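Local coordinates for DNA/pantothenate metabolism flavoprotein (Streptomyces sparsogenes DSM 40356, PDB 7CFU) that acts as an FMN-dependent cysteine decarboxylase, SpaF, probably working on a peptide cysteine by oxidative decarboxylation during natural-product biosynthesis, at residues A[26-31]-A[104-108]; A[52-56]-A[95-99]; A[40-44]-A[187-192]. All coordinates share one frame; numbering follows the deposited sequence.

Interaction 1. Residues A[26-31]-A[104-108]; sequences WGVCGS and ILPAT. With FMN (flavin mononucleotide), chain Y.
G27 and I104 pair as parallel neighbours within the 2-1-3-4-5 sheet of a flavodoxin-like, Rossmann-type fold. Strands 23-28 and 101-107 run out here into the loops that bind FMN. The strand end is tight. L105 N donates to G27 O at 2.9 Å, and I104 CA makes a CA-H...O contact with the same oxygen. I104 CG2 meets C29 SG at 4.0 Å. One step on, C29 N donates to P106 O at 3.0 Å. Between these two bonds the chain turns a corner at P106, which follows a cis peptide. W26 CG is anti to the backbone N (chi1 180°), and the indole reaches across to the neighbouring strand. Its NE1 bonds L105 O at 2.8 Å, in the carbonyl plane and on a lone pair. This bond, with the oxygen near the ring plane, limits rotation of the indole.

Beyond C29 no direct hydrogen bond joins the segments, only van der Waals contacts. S31 CB meets P106 CG and C29 CB meets T108 CG2, both at 3.7 Å. FMN rather than solvent fills this side and bridges the loops. G30 N donates to phosphate O2P and T108 OG1 to O3P, while S31 OG donates to O4 of the flavin. T108 OG1 also caps helix 109-117 at F111 N. G30 O accepts from the ribityl O2' at 2.6 Å, and T108 CG2 lies 3.5 Å from this same G30 O.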
ATOM      1  N   TRP A  26     -29.499   5.982 -16.854  1.00 31.16           N
ATOM      2  CA  TRP A  26     -29.805   6.803 -15.684  1.00 34.65           C
ATOM      3  C   TRP A  26     -28.510   7.257 -15.015  1.00 38.32           C
ATOM      4  O   TRP A  26     -27.804   6.444 -14.410  1.00 36.81           O
ATOM      5  CB  TRP A  26     -30.683   6.002 -14.727  1.00 32.88           C
ATOM      6  CG  TRP A  26     -31.095   6.673 -13.473  1.00 35.13           C
ATOM      7  CD1 TRP A  26     -30.824   7.953 -13.083  1.00 36.85           C
ATOM      8  CD2 TRP A  26     -31.846   6.078 -12.410  1.00 37.95           C
ATOM      9  NE1 TRP A  26     -31.361   8.188 -11.836  1.00 36.16           N
ATOM     10  CE2 TRP A  26     -32.000   7.056 -11.407  1.00 33.42           C
ATOM     11  CE3 TRP A  26     -32.414   4.817 -12.217  1.00 34.79           C
ATOM     12  CZ2 TRP A  26     -32.697   6.812 -10.230  1.00 34.85           C
ATOM     13  CZ3 TRP A  26     -33.104   4.577 -11.047  1.00 38.73           C
ATOM     14  CH2 TRP A  26     -33.240   5.569 -10.069  1.00 41.14           C
ATOM     15  N   GLY A  27     -28.203   8.551 -15.105  1.00 35.93           N
ATOM     16  CA  GLY A  27     -27.018   9.104 -14.449  1.00 33.53           C
ATOM     17  C   GLY A  27     -27.323   9.663 -13.067  1.00 34.39           C
ATOM     18  O   GLY A  27     -28.324  10.348 -12.869  1.00 35.06           O
ATOM     19  N   VAL A  28     -26.411   9.411 -12.121  1.00 30.57           N
ATOM     20  CA  VAL A  28     -26.592   9.806 -10.724  1.00 30.90           C
ATOM     21  C   VAL A  28     -25.411  10.674 -10.309  1.00 31.40           C
ATOM     22  O   VAL A  28     -24.254  10.246 -10.400  1.00 29.18           O
ATOM     23  CB  VAL A  28     -26.720   8.594  -9.779  1.00 31.57           C
ATOM     24  CG1 VAL A  28     -26.920   9.066  -8.349  1.00 23.82           C
ATOM     25  CG2 VAL A  28     -27.869   7.684 -10.187  1.00 33.37           C
ATOM     26  N   CYS A  29     -25.698  11.886  -9.844  1.00 31.00           N
ATOM     27  CA  CYS A  29     -24.657  12.799  -9.391  1.00 27.23           C
ATOM     28  C   CYS A  29     -24.649  12.869  -7.866  1.00 27.36           C
ATOM     29  O   CYS A  29     -25.566  12.397  -7.190  1.00 29.14           O
ATOM     30  CB  CYS A  29     -24.865  14.189  -9.996  1.00 28.08           C
ATOM     31  SG  CYS A  29     -24.933  14.206 -11.798  1.00 27.42           S
ATOM     32  N   GLY A  30     -23.590  13.472  -7.327  1.00 28.82           N
ATOM     33  CA  GLY A  30     -23.392  13.539  -5.892  1.00 21.53           C
ATOM     34  C   GLY A  30     -24.237  14.602  -5.211  1.00 33.29           C
ATOM     35  O   GLY A  30     -23.715  15.637  -4.774  1.00 27.90           O
ATOM     36  N   SER A  31     -25.548  14.365  -5.131  1.00 32.75           N
ATOM     37  CA  SER A  31     -26.493  15.268  -4.492  1.00 32.77           C
ATOM     38  C   SER A  31     -27.145  14.573  -3.301  1.00 41.52           C
ATOM     39  O   SER A  31     -27.247  13.343  -3.272  1.00 30.49           O
ATOM     40  CB  SER A  31     -27.573  15.718  -5.489  1.00 30.31           C
ATOM     41  OG  SER A  31     -28.749  16.167  -4.827  1.00 33.01           O
ATOM     42  N   ILE A 104     -30.842  12.159 -15.963  1.00 33.74           N
ATOM     43  CA  ILE A 104     -29.867  12.566 -14.964  1.00 30.33           C
ATOM     44  C   ILE A 104     -30.650  12.946 -13.714  1.00 37.00           C
ATOM     45  O   ILE A 104     -31.310  13.994 -13.679  1.00 30.08           O
ATOM     46  CB  ILE A 104     -29.002  13.730 -15.461  1.00 29.89           C
ATOM     47  CG1 ILE A 104     -28.553  13.488 -16.900  1.00 33.63           C
ATOM     48  CG2 ILE A 104     -27.801  13.928 -14.554  1.00 29.00           C
ATOM     49  CD1 ILE A 104     -27.662  12.289 -17.054  1.00 36.77           C
ATOM     50  N   LEU A 105     -30.589  12.096 -12.688  1.00 31.66           N
ATOM     51  CA  LEU A 105     -31.430  12.293 -11.513  1.00 35.19           C
ATOM     52  C   LEU A 105     -30.798  11.622 -10.300  1.00 31.11           C
ATOM     53  O   LEU A 105     -30.700  10.390 -10.260  1.00 33.38           O
ATOM     54  CB  LEU A 105     -32.835  11.721 -11.767  1.00 34.89           C
ATOM     55  CG  LEU A 105     -33.966  11.939 -10.753  1.00 33.85           C
ATOM     56  CD1 LEU A 105     -35.310  11.743 -11.448  1.00 38.27           C
ATOM     57  CD2 LEU A 105     -33.869  11.035  -9.516  1.00 30.39           C
ATOM     58  N   PRO A 106     -30.386  12.378  -9.279  1.00 30.38           N
ATOM     59  CA  PRO A 106     -30.359  13.841  -9.270  1.00 30.09           C
ATOM     60  C   PRO A 106     -29.159  14.371 -10.034  1.00 32.38           C
ATOM     61  O   PRO A 106     -28.131  13.697 -10.121  1.00 29.68           O
ATOM     62  CB  PRO A 106     -30.226  14.177  -7.788  1.00 32.13           C
ATOM     63  CG  PRO A 106     -29.412  13.025  -7.248  1.00 31.14           C
ATOM     64  CD  PRO A 106     -29.907  11.809  -8.006  1.00 23.94           C
ATOM     65  N   ALA A 107     -29.289  15.561 -10.591  1.00 26.78           N
ATOM     66  CA  ALA A 107     -28.163  16.257 -11.187  1.00 29.49           C
ATOM     67  C   ALA A 107     -27.663  17.304 -10.204  1.00 30.41           C
ATOM     68  O   ALA A 107     -28.452  17.910  -9.476  1.00 32.15           O
ATOM     69  CB  ALA A 107     -28.552  16.911 -12.512  1.00 24.58           C
ATOM     70  N   THR A 108     -26.353  17.493 -10.165  1.00 30.43           N
ATOM     71  CA  THR A 108     -25.782  18.563  -9.365  1.00 28.82           C
ATOM     72  C   THR A 108     -25.722  19.842 -10.185  1.00 27.98           C
ATOM     73  O   THR A 108     -25.827  19.820 -11.414  1.00 28.70           O
ATOM     74  CB  THR A 108     -24.377  18.197  -8.913  1.00 26.05           C
ATOM     75  OG1 THR A 108     -23.655  17.729 -10.057  1.00 25.14           O
ATOM     76  CG2 THR A 108     -24.424  17.110  -7.829  1.00 25.47           C
TER
HETATM   77  N1  FMN Y 301     -24.288  19.765  -4.940  1.00 30.00           N
HETATM   78  C2  FMN Y 301     -25.439  20.131  -5.595  1.00 31.37           C
HETATM   79  O2  FMN Y 301     -25.355  20.833  -6.591  1.00 34.66           O
HETATM   80  N3  FMN Y 301     -26.670  19.697  -5.150  1.00 33.30           N
HETATM   81  C4  FMN Y 301     -26.752  18.905  -4.023  1.00 33.06           C
HETATM   82  O4  FMN Y 301     -27.852  18.529  -3.620  1.00 33.04           O
HETATM   83  C4A FMN Y 301     -25.591  18.545  -3.349  1.00 26.83           C
HETATM   84  N5  FMN Y 301     -25.652  17.748  -2.229  1.00 31.54           N
HETATM   85  C5A FMN Y 301     -24.493  17.375  -1.579  1.00 29.98           C
HETATM   86  C6  FMN Y 301     -24.575  16.575  -0.451  1.00 25.97           C
HETATM   87  C7  FMN Y 301     -23.415  16.197   0.209  1.00 29.17           C
HETATM   88  C7M FMN Y 301     -23.505  15.321   1.433  1.00 27.47           C
HETATM   89  C8  FMN Y 301     -22.176  16.630  -0.249  1.00 28.45           C
HETATM   90  C8M FMN Y 301     -20.928  16.215   0.492  1.00 26.27           C
HETATM   91  C9  FMN Y 301     -22.092  17.441  -1.380  1.00 26.09           C
HETATM   92  C9A FMN Y 301     -23.256  17.814  -2.044  1.00 30.81           C
HETATM   93  N10 FMN Y 301     -23.203  18.627  -3.166  1.00 32.67           N
HETATM   94  C10 FMN Y 301     -24.360  18.976  -3.820  1.00 27.14           C
HETATM   95  C1' FMN Y 301     -21.892  19.105  -3.700  1.00 29.26           C
HETATM   96  C2' FMN Y 301     -21.475  18.181  -4.831  1.00 28.75           C
HETATM   97  O2' FMN Y 301     -21.401  16.842  -4.362  1.00 31.42           O
HETATM   98  C3' FMN Y 301     -20.157  18.676  -5.425  1.00 32.78           C
HETATM   99  O3' FMN Y 301     -20.386  19.882  -6.126  1.00 30.70           O
HETATM  100  C4' FMN Y 301     -19.476  17.633  -6.325  1.00 30.90           C
HETATM  101  O4' FMN Y 301     -18.246  18.151  -6.803  1.00 32.92           O
HETATM  102  C5' FMN Y 301     -20.356  17.258  -7.504  1.00 31.85           C
HETATM  103  O5' FMN Y 301     -19.792  16.144  -8.167  1.00 30.18           O
HETATM  104  P   FMN Y 301     -20.519  15.487  -9.437  1.00 28.94           P
HETATM  105  O1P FMN Y 301     -19.464  14.985 -10.394  1.00 28.58           O
HETATM  106  O2P FMN Y 301     -21.430  14.424  -8.924  1.00 27.65           O
HETATM  107  O3P FMN Y 301     -21.356  16.501 -10.193  1.00 30.84           O

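Interaction 2. Residues A[52-56]-A[95-99]; sequences EIRTV and LGAWA
Helix 91-98 packs on strand 52-57, an outermost strand of the parallel sheet within this chain. E52, R54 and V56 alternate along the strand and all point at the helix, where L95 and W98 receive them. W98 is the centre of the contact. R54 lies across one face of its indole, with CD 3.7 Å from the centroid of the six-membered ring and only 7° off the ring normal. This is a CH-pi contact, and R54 CG adds to it at 3.6 Å from W98 CH2. The arginine chain is extended from CG to NE (chi2 -177°), which carries its methylenes over the ring. The guanidinium stands nearly upright on the indole, with planes 81° apart and its edge toward NE1. Its cation-pi attraction is long and at most weak. R23 makes a further cation-pi contact with W98.

E52 comes to the W98 ring from another direction. Its CB lies 3.9 Å from W98 CZ2, and its carboxylate is turned almost parallel to the indole plane. A water in the ring plane joins them: it donates to E52 OE1 at 2.6 Å and accepts from W98 NE1 at 3.0 Å. At the other end V56 CG2 meets L95 CD1 at 3.6 Å, in a purely apolar contact. Helix 123-130 continues that packing, with V123 and L124 on V56.

No direct hydrogen bond crosses this interface. The polar part is therefore water-mediated, the indole N-H is satisfied by that water, and the arginine contributes mainly its hydrocarbon length.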
ATOM      1  N   GLU A  52     -35.245  -2.512 -18.837  1.00 58.92           N
ATOM      2  CA  GLU A  52     -33.789  -2.434 -18.960  1.00 61.51           C
ATOM      3  C   GLU A  52     -33.335  -1.051 -18.489  1.00 53.69           C
ATOM      4  O   GLU A  52     -33.592  -0.044 -19.158  1.00 57.94           O
ATOM      5  CB  GLU A  52     -33.315  -2.699 -20.388  1.00 65.23           C
ATOM      6  CG  GLU A  52     -33.569  -4.113 -20.892  1.00 70.94           C
ATOM      7  CD  GLU A  52     -33.039  -4.329 -22.306  1.00 82.19           C
ATOM      8  OE1 GLU A  52     -32.517  -3.372 -22.919  1.00 84.58           O
ATOM      9  OE2 GLU A  52     -33.170  -5.458 -22.820  1.00 92.74           O
ATOM     10  N   ILE A  53     -32.682  -1.007 -17.330  1.00 43.90           N
ATOM     11  CA  ILE A  53     -32.190   0.230 -16.734  1.00 45.10           C
ATOM     12  C   ILE A  53     -30.718   0.040 -16.395  1.00 49.55           C
ATOM     13  O   ILE A  53     -30.371  -0.887 -15.659  1.00 50.54           O
ATOM     14  CB  ILE A  53     -32.987   0.614 -15.477  1.00 46.96           C
ATOM     15  CG1 ILE A  53     -34.470   0.783 -15.802  1.00 46.91           C
ATOM     16  CG2 ILE A  53     -32.415   1.879 -14.838  1.00 44.31           C
ATOM     17  CD1 ILE A  53     -35.321   1.011 -14.582  1.00 48.45           C
ATOM     18  N   ARG A  54     -29.852   0.899 -16.947  1.00 45.58           N
ATOM     19  CA  ARG A  54     -28.428   0.919 -16.617  1.00 41.45           C
ATOM     20  C   ARG A  54     -28.051   2.274 -16.019  1.00 40.19           C
ATOM     21  O   ARG A  54     -28.494   3.319 -16.510  1.00 36.38           O
ATOM     22  CB  ARG A  54     -27.561   0.650 -17.851  1.00 42.57           C
ATOM     23  CG  ARG A  54     -27.755  -0.727 -18.467  1.00 52.46           C
ATOM     24  CD  ARG A  54     -26.817  -0.950 -19.646  1.00 42.73           C
ATOM     25  NE  ARG A  54     -26.951  -2.304 -20.178  1.00 65.56           N
ATOM     26  CZ  ARG A  54     -26.313  -3.372 -19.703  1.00 71.82           C
ATOM     27  NH1 ARG A  54     -25.483  -3.255 -18.673  1.00 66.38           N
ATOM     28  NH2 ARG A  54     -26.509  -4.563 -20.260  1.00 63.57           N
ATOM     29  N   THR A  55     -27.236   2.258 -14.963  1.00 39.26           N
ATOM     30  CA  THR A  55     -26.869   3.460 -14.224  1.00 36.31           C
ATOM     31  C   THR A  55     -25.397   3.824 -14.400  1.00 37.41           C
ATOM     32  O   THR A  55     -24.534   2.959 -14.579  1.00 34.61           O
ATOM     33  CB  THR A  55     -27.162   3.307 -12.733  1.00 39.23           C
ATOM     34  OG1 THR A  55     -26.471   2.160 -12.229  1.00 45.80           O
ATOM     35  CG2 THR A  55     -28.659   3.161 -12.486  1.00 39.59           C
ATOM     36  N   VAL A  56     -25.137   5.130 -14.377  1.00 34.08           N
ATOM     37  CA  VAL A  56     -23.800   5.711 -14.349  1.00 32.61           C
ATOM     38  C   VAL A  56     -23.739   6.657 -13.156  1.00 39.42           C
ATOM     39  O   VAL A  56     -24.608   7.524 -13.008  1.00 35.83           O
ATOM     40  CB  VAL A  56     -23.466   6.466 -15.653  1.00 31.09           C
ATOM     41  CG1 VAL A  56     -22.052   7.039 -15.609  1.00 32.12           C
ATOM     42  CG2 VAL A  56     -23.626   5.569 -16.847  1.00 31.04           C
ATOM     43  N   LEU A  95     -22.527   3.153 -23.885  1.00 39.78           N
ATOM     44  CA  LEU A  95     -23.718   3.583 -23.155  1.00 39.19           C
ATOM     45  C   LEU A  95     -24.517   4.610 -23.953  1.00 33.90           C
ATOM     46  O   LEU A  95     -25.751   4.577 -23.952  1.00 37.32           O
ATOM     47  CB  LEU A  95     -23.329   4.140 -21.790  1.00 32.53           C
ATOM     48  CG  LEU A  95     -22.760   3.104 -20.830  1.00 39.90           C
ATOM     49  CD1 LEU A  95     -22.126   3.793 -19.637  1.00 34.31           C
ATOM     50  CD2 LEU A  95     -23.856   2.156 -20.380  1.00 41.77           C
ATOM     51  N   GLY A  96     -23.835   5.525 -24.644  1.00 35.50           N
ATOM     52  CA  GLY A  96     -24.548   6.521 -25.431  1.00 39.68           C
ATOM     53  C   GLY A  96     -25.359   5.904 -26.557  1.00 43.27           C
ATOM     54  O   GLY A  96     -26.480   6.333 -26.840  1.00 40.45           O
ATOM     55  N   ALA A  97     -24.809   4.879 -27.211  1.00 35.43           N
ATOM     56  CA  ALA A  97     -25.555   4.213 -28.272  1.00 42.11           C
ATOM     57  C   ALA A  97     -26.676   3.340 -27.716  1.00 43.47           C
ATOM     58  O   ALA A  97     -27.696   3.140 -28.386  1.00 45.38           O
ATOM     59  CB  ALA A  97     -24.610   3.378 -29.136  1.00 37.08           C
ATOM     60  N   TRP A  98     -26.498   2.786 -26.517  1.00 43.27           N
ATOM     61  CA  TRP A  98     -27.505   1.890 -25.960  1.00 34.69           C
ATOM     62  C   TRP A  98     -28.759   2.633 -25.504  1.00 42.62           C
ATOM     63  O   TRP A  98     -29.864   2.083 -25.579  1.00 38.63           O
ATOM     64  CB  TRP A  98     -26.889   1.104 -24.807  1.00 36.76           C
ATOM     65  CG  TRP A  98     -27.833   0.211 -24.067  1.00 44.68           C
ATOM     66  CD1 TRP A  98     -28.109  -1.097 -24.348  1.00 39.18           C
ATOM     67  CD2 TRP A  98     -28.599   0.538 -22.897  1.00 43.42           C
ATOM     68  NE1 TRP A  98     -29.005  -1.597 -23.438  1.00 41.50           N
ATOM     69  CE2 TRP A  98     -29.322  -0.617 -22.535  1.00 47.39           C
ATOM     70  CE3 TRP A  98     -28.747   1.691 -22.127  1.00 42.15           C
ATOM     71  CZ2 TRP A  98     -30.178  -0.650 -21.432  1.00 44.20           C
ATOM     72  CZ3 TRP A  98     -29.601   1.657 -21.030  1.00 42.34           C
ATOM     73  CH2 TRP A  98     -30.306   0.500 -20.698  1.00 44.42           C
ATOM     74  N   ALA A  99     -28.618   3.879 -25.058  1.00 41.49           N
ATOM     75  CA  ALA A  99     -29.707   4.560 -24.368  1.00 37.95           C
ATOM     76  C   ALA A  99     -30.815   4.943 -25.342  1.00 42.35           C
ATOM     77  O   ALA A  99     -30.551   5.474 -26.424  1.00 34.27           O
ATOM     78  CB  ALA A  99     -29.179   5.804 -23.653  1.00 38.01           C
TER
HETATM   79  O   HOH W   1     -30.184  -4.302 -23.633  1.00 52.92           O

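Interaction 3. Residues A[40-44]-A[187-192]; sequences VNAWL and FQSAIS
With chi1 at 171°, W43 turns CG away from its own backbone N, and the indole reaches from helix 37-48 to helix 187-199. F187 CG takes the position between the backbone N and the carbonyl carbon (chi1 57°), and its ring edge turns toward the indole face. The two make a T-shaped pair, with centroids 5.9 Å apart. Q188 crosses the indole at a slant, with its amide stacked nearly parallel to the ring. Its CD is 3.4 Å above the plane, offset toward the rim, and nearest to NE1 and CE2. Q188 CG adds a CH-pi contact over the six-membered ring. W43 is thus a knob in a hole formed by F187, Q188, I191 and S192. S192 OG is at the edge of the indole and donates to Q188 O at 2.8 Å. S192 N reaches that oxygen from the opposite face of its plane.

Apolar pairs close the inner side: V40 CG2 meets F187 CZ at 3.7 Å, and L44 CD2 meets I191 CG2 at 4.1 Å. The helix segments cross at -46°, with axes 12.4 Å apart. Both helices lie on the sheet here: V40 and L44 rest on W26 of strand 23-28, F187 and I191 on L105 of strand 101-107.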
ATOM      1  N   VAL A  40     -37.114   5.895  -6.683  1.00 51.93           N
ATOM      2  CA  VAL A  40     -37.343   6.171  -8.102  1.00 46.57           C
ATOM      3  C   VAL A  40     -37.244   4.888  -8.917  1.00 43.26           C
ATOM      4  O   VAL A  40     -37.996   4.684  -9.878  1.00 38.60           O
ATOM      5  CB  VAL A  40     -36.359   7.245  -8.606  1.00 43.33           C
ATOM      6  CG1 VAL A  40     -36.491   7.430 -10.112  1.00 37.84           C
ATOM      7  CG2 VAL A  40     -36.604   8.563  -7.891  1.00 35.52           C
ATOM      8  N   ASN A  41     -36.323   4.001  -8.545  1.00 43.71           N
ATOM      9  CA  ASN A  41     -36.170   2.748  -9.274  1.00 49.18           C
ATOM     10  C   ASN A  41     -37.418   1.883  -9.151  1.00 47.73           C
ATOM     11  O   ASN A  41     -37.883   1.311 -10.141  1.00 46.16           O
ATOM     12  CB  ASN A  41     -34.932   2.007  -8.773  1.00 44.36           C
ATOM     13  CG  ASN A  41     -34.680   0.726  -9.531  1.00 56.08           C
ATOM     14  OD1 ASN A  41     -34.375   0.753 -10.724  1.00 55.30           O
ATOM     15  ND2 ASN A  41     -34.776  -0.403  -8.841  1.00 48.08           N
ATOM     16  N   ALA A  42     -37.994   1.809  -7.947  1.00 51.32           N
ATOM     17  CA  ALA A  42     -39.231   1.055  -7.751  1.00 49.15           C
ATOM     18  C   ALA A  42     -40.379   1.650  -8.560  1.00 52.87           C
ATOM     19  O   ALA A  42     -41.192   0.910  -9.126  1.00 59.62           O
ATOM     20  CB  ALA A  42     -39.593   1.014  -6.266  1.00 49.14           C
ATOM     21  N   TRP A  43     -40.469   2.983  -8.616  1.00 43.16           N
ATOM     22  CA  TRP A  43     -41.494   3.624  -9.438  1.00 50.03           C
ATOM     23  C   TRP A  43     -41.305   3.298 -10.912  1.00 53.86           C
ATOM     24  O   TRP A  43     -42.277   3.029 -11.626  1.00 55.48           O
ATOM     25  CB  TRP A  43     -41.479   5.138  -9.232  1.00 48.47           C
ATOM     26  CG  TRP A  43     -42.366   5.874 -10.196  1.00 58.25           C
ATOM     27  CD1 TRP A  43     -43.727   5.958 -10.153  1.00 64.56           C
ATOM     28  CD2 TRP A  43     -41.956   6.617 -11.354  1.00 55.33           C
ATOM     29  NE1 TRP A  43     -44.189   6.715 -11.203  1.00 53.88           N
ATOM     30  CE2 TRP A  43     -43.124   7.127 -11.958  1.00 57.85           C
ATOM     31  CE3 TRP A  43     -40.718   6.904 -11.935  1.00 59.98           C
ATOM     32  CZ2 TRP A  43     -43.089   7.910 -13.112  1.00 58.21           C
ATOM     33  CZ3 TRP A  43     -40.686   7.682 -13.084  1.00 57.41           C
ATOM     34  CH2 TRP A  43     -41.865   8.174 -13.661  1.00 56.60           C
ATOM     35  N   LEU A  44     -40.057   3.327 -11.386  1.00 49.38           N
ATOM     36  CA  LEU A  44     -39.786   3.039 -12.788  1.00 48.89           C
ATOM     37  C   LEU A  44     -40.152   1.602 -13.135  1.00 53.57           C
ATOM     38  O   LEU A  44     -40.687   1.332 -14.215  1.00 56.67           O
ATOM     39  CB  LEU A  44     -38.313   3.313 -13.100  1.00 47.15           C
ATOM     40  CG  LEU A  44     -37.903   4.780 -13.250  1.00 47.51           C
ATOM     41  CD1 LEU A  44     -36.384   4.936 -13.171  1.00 36.62           C
ATOM     42  CD2 LEU A  44     -38.431   5.336 -14.553  1.00 51.32           C
ATOM     43  N   PHE A 187     -40.581  15.101 -11.581  1.00 47.64           N
ATOM     44  CA  PHE A 187     -39.907  14.444 -12.687  1.00 48.52           C
ATOM     45  C   PHE A 187     -40.765  13.383 -13.353  1.00 52.84           C
ATOM     46  O   PHE A 187     -40.490  13.027 -14.506  1.00 54.75           O
ATOM     47  CB  PHE A 187     -38.606  13.794 -12.199  1.00 41.95           C
ATOM     48  CG  PHE A 187     -38.805  12.799 -11.084  1.00 48.34           C
ATOM     49  CD1 PHE A 187     -39.162  11.484 -11.357  1.00 46.62           C
ATOM     50  CD2 PHE A 187     -38.630  13.175  -9.762  1.00 41.66           C
ATOM     51  CE1 PHE A 187     -39.350  10.571 -10.333  1.00 48.96           C
ATOM     52  CE2 PHE A 187     -38.812  12.263  -8.735  1.00 39.75           C
ATOM     53  CZ  PHE A 187     -39.174  10.962  -9.019  1.00 48.24           C
ATOM     54  N   GLN A 188     -41.782  12.864 -12.653  1.00 52.85           N
ATOM     55  CA  GLN A 188     -42.557  11.742 -13.183  1.00 55.27           C
ATOM     56  C   GLN A 188     -43.180  12.080 -14.533  1.00 47.48           C
ATOM     57  O   GLN A 188     -43.156  11.261 -15.459  1.00 45.33           O
ATOM     58  CB  GLN A 188     -43.626  11.319 -12.178  1.00 53.39           C
ATOM     59  CG  GLN A 188     -43.051  10.843 -10.856  1.00 59.70           C
ATOM     60  CD  GLN A 188     -44.058  10.065 -10.028  1.00 76.07           C
ATOM     61  OE1 GLN A 188     -45.245  10.023 -10.352  1.00 85.84           O
ATOM     62  NE2 GLN A 188     -43.585   9.443  -8.950  1.00 75.60           N
ATOM     63  N   SER A 189     -43.731  13.285 -14.667  1.00 53.71           N
ATOM     64  CA  SER A 189     -44.326  13.693 -15.934  1.00 57.23           C
ATOM     65  C   SER A 189     -43.272  13.798 -17.034  1.00 57.46           C
ATOM     66  O   SER A 189     -43.496  13.353 -18.168  1.00 52.59           O
ATOM     67  CB  SER A 189     -45.051  15.027 -15.751  1.00 55.34           C
ATOM     68  OG  SER A 189     -45.514  15.539 -16.987  1.00 65.84           O
ATOM     69  N   ALA A 190     -42.113  14.383 -16.716  1.00 51.65           N
ATOM     70  CA  ALA A 190     -41.064  14.544 -17.719  1.00 51.04           C
ATOM     71  C   ALA A 190     -40.506  13.201 -18.171  1.00 45.34           C
ATOM     72  O   ALA A 190     -40.272  12.992 -19.365  1.00 40.76           O
ATOM     73  CB  ALA A 190     -39.945  15.427 -17.168  1.00 43.57           C
ATOM     74  N   ILE A 191     -40.289  12.275 -17.234  1.00 41.46           N
ATOM     75  CA  ILE A 191     -39.728  10.979 -17.606  1.00 43.95           C
ATOM     76  C   ILE A 191     -40.732  10.175 -18.424  1.00 45.55           C
ATOM     77  O   ILE A 191     -40.365   9.549 -19.427  1.00 40.99           O
ATOM     78  CB  ILE A 191     -39.254  10.216 -16.355  1.00 41.31           C
ATOM     79  CG1 ILE A 191     -38.033  10.910 -15.742  1.00 38.94           C
ATOM     80  CG2 ILE A 191     -38.937   8.775 -16.692  1.00 34.71           C
ATOM     81  CD1 ILE A 191     -37.507  10.233 -14.490  1.00 44.53           C
ATOM     82  N   SER A 192     -42.004  10.162 -18.004  1.00 44.57           N
ATOM     83  CA  SER A 192     -43.041   9.466 -18.766  1.00 42.29           C
ATOM     84  C   SER A 192     -43.093   9.971 -20.203  1.00 46.72           C
ATOM     85  O   SER A 192     -43.170   9.182 -21.151  1.00 48.64           O
ATOM     86  CB  SER A 192     -44.404   9.652 -18.094  1.00 45.35           C
ATOM     87  OG  SER A 192     -44.406   9.153 -16.768  1.00 56.55           O
TER

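Interaction 1 is the buried core, with backbone hydrogen bonds between sheet strands and FMN across their loop ends. Interactions 2 and 3 are partly buried helix packings, each built round a tryptophan with a polar side chain laid over the indole: arginine methylenes in one, a glutamine amide in the other. Neither has a direct hydrogen bond between its segments. Strand 52-57 of interaction 2 is hydrogen-bonded to strand 23-28 of interaction 1, as V28 N to V56 O illustrates. W26 and L105, bonded in interaction 1, also form the floor under both helices of interaction 3. I53 touches N41 and L44, so helices 91-98 and 37-48 lie on opposite faces of strand 52-57.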